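Local coordinates for aspartate carbamoyltransferase (Leishmania major, PDB 7K46), which probably catalyses the transfer of a carbamoyl group from carbamoyl phosphate to L-aspartate, an early step of pyrimidine biosynthesis, at residues Leu150-Glu155 against Asp160-Ala165. Sequence-based numbering, arbitrary orientation.
Sequences LTIHAE and DGIAIA
The helix segment 150-155 and the chain 160-165, which runs from a loop into a strand, come closest at I152 and I162, with their CA atoms 9.2 Å apart, so that side chains alone bridge the gap. I152 carries the helix's share of the contact, with one branch for each of two isoleucines. With CG1 beside the backbone N (chi1 -63°), CG2 of I152 falls anti to that N and lies 4.0 Å from CD1 of I162, and the two side chains cross at about a right angle. The other branch, extended through CG1 to its end, brings I152 CD1 to 4.3 Å from CD1 of I164, a looser methyl-to-methyl meeting. I162 and I164 stand on alternate positions and thus turn the same way, toward the helix. All three isoleucines are buried, and the contact is purely apolar, 104 Å² in total. V159 and M286 of strand 284-286 also touch I152. On the far side of the helix, L150 packs on helix 23-41; Y313 of helix 309-326 also touches L150, T151 and A154. Strand 163-167 is the central strand of the five-stranded parallel sheet, consistent with the Rossmann-like aspartate-binding domain of the family, and the contact seats the C-terminal end of helix 142-156, which in this family probably links the carbamoyl-phosphate and aspartate domains, against that sheet.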
loop_
_atom_site.group_PDB
_atom_site.type_symbol
_atom_site.label_atom_id
_atom_site.label_comp_id
_atom_site.label_asym_id
_atom_site.label_seq_id
_atom_site.Cartn_x
_atom_site.Cartn_y
_atom_site.Cartn_z
ATOM N N LEU A 150 17.193 2.808 -23.133
ATOM C CA LEU A 150 17.626 4.043 -22.475
ATOM C C LEU A 150 18.969 3.862 -21.775
ATOM O O LEU A 150 19.838 4.742 -21.848
ATOM C CB LEU A 150 16.570 4.504 -21.472
ATOM C CG LEU A 150 16.960 5.679 -20.564
ATOM C CD1 LEU A 150 17.347 6.927 -21.381
ATOM C CD2 LEU A 150 15.808 5.985 -19.621
ATOM N N THR A 151 19.149 2.736 -21.082
ATOM C CA THR A 151 20.399 2.487 -20.369
ATOM C C THR A 151 21.577 2.486 -21.331
ATOM O O THR A 151 22.599 3.133 -21.078
ATOM C CB THR A 151 20.322 1.159 -19.614
ATOM O OG1 THR A 151 19.235 1.204 -18.673
ATOM C CG2 THR A 151 21.633 0.907 -18.837
ATOM N N ILE A 152 21.451 1.769 -22.448
ATOM C CA ILE A 152 22.535 1.751 -23.428
ATOM C C ILE A 152 22.816 3.163 -23.914
ATOM O O ILE A 152 23.963 3.628 -23.907
ATOM C CB ILE A 152 22.190 0.811 -24.596
ATOM C CG1 ILE A 152 22.038 -0.626 -24.102
ATOM C CG2 ILE A 152 23.267 0.886 -25.678
ATOM C CD1 ILE A 152 21.451 -1.562 -25.136
ATOM N N HIS A 153 21.765 3.878 -24.316
ATOM C CA HIS A 153 21.955 5.218 -24.873
ATOM C C HIS A 153 22.593 6.162 -23.860
ATOM O O HIS A 153 23.497 6.940 -24.197
ATOM C CB HIS A 153 20.622 5.792 -25.340
ATOM C CG HIS A 153 20.741 7.170 -25.913
ATOM N ND1 HIS A 153 20.923 7.400 -27.260
ATOM C CD2 HIS A 153 20.748 8.385 -25.318
ATOM C CE1 HIS A 153 21.020 8.701 -27.471
ATOM N NE2 HIS A 153 20.919 9.321 -26.309
ATOM N N ALA A 154 22.120 6.122 -22.617
ATOM C CA ALA A 154 22.634 7.032 -21.600
ATOM C C ALA A 154 24.062 6.678 -21.200
ATOM O O ALA A 154 24.883 7.571 -20.946
ATOM C CB ALA A 154 21.719 7.008 -20.377
ATOM N N GLU A 155 24.379 5.381 -21.139
ATOM C CA GLU A 155 25.699 4.946 -20.695
ATOM C C GLU A 155 26.756 5.122 -21.783
ATOM O O GLU A 155 27.883 5.541 -21.491
ATOM C CB GLU A 155 25.648 3.482 -20.242
ATOM C CG GLU A 155 24.842 3.231 -18.956
ATOM C CD GLU A 155 25.577 3.683 -17.698
ATOM O OE1 GLU A 155 26.784 3.379 -17.552
ATOM O OE2 GLU A 155 24.951 4.350 -16.852
ATOM N N ASP A 160 22.680 2.993 -31.939
ATOM C CA ASP A 160 23.250 2.806 -33.264
ATOM C C ASP A 160 24.735 2.492 -33.156
ATOM O O ASP A 160 25.465 3.144 -32.404
ATOM C CB ASP A 160 23.055 4.069 -34.108
ATOM C CG ASP A 160 21.608 4.306 -34.491
ATOM O OD1 ASP A 160 20.837 3.323 -34.609
ATOM O OD2 ASP A 160 21.254 5.485 -34.703
ATOM N N GLY A 161 25.169 1.471 -33.892
ATOM C CA GLY A 161 26.572 1.145 -34.015
ATOM C C GLY A 161 27.109 0.102 -33.051
ATOM O O GLY A 161 28.268 -0.304 -33.202
ATOM N N ILE A 162 26.316 -0.370 -32.082
ATOM C CA ILE A 162 26.877 -1.198 -31.015
ATOM C C ILE A 162 26.988 -2.652 -31.455
ATOM O O ILE A 162 26.247 -3.140 -32.317
ATOM C CB ILE A 162 26.053 -1.105 -29.713
ATOM C CG1 ILE A 162 24.660 -1.720 -29.895
ATOM C CG2 ILE A 162 26.002 0.327 -29.181
ATOM C CD1 ILE A 162 23.875 -1.855 -28.571
ATOM N N ALA A 163 27.916 -3.353 -30.813
ATOM C CA ALA A 163 27.912 -4.807 -30.732
ATOM C C ALA A 163 27.430 -5.204 -29.344
ATOM O O ALA A 163 27.963 -4.722 -28.338
ATOM C CB ALA A 163 29.304 -5.388 -30.990
ATOM N N ILE A 164 26.441 -6.086 -29.289
ATOM C CA ILE A 164 25.813 -6.482 -28.033
ATOM C C ILE A 164 25.750 -7.999 -27.980
ATOM O O ILE A 164 25.452 -8.649 -28.986
ATOM C CB ILE A 164 24.406 -5.862 -27.880
ATOM C CG1 ILE A 164 23.714 -6.367 -26.603
ATOM C CG2 ILE A 164 23.546 -6.141 -29.108
ATOM C CD1 ILE A 164 22.438 -5.604 -26.263
ATOM N N ALA A 165 26.049 -8.565 -26.812
ATOM C CA ALA A 165 25.895 -9.994 -26.576
ATOM C C ALA A 165 24.666 -10.213 -25.709
ATOM O O ALA A 165 24.529 -9.582 -24.655
ATOM C CB ALA A 165 27.131 -10.589 -25.896
#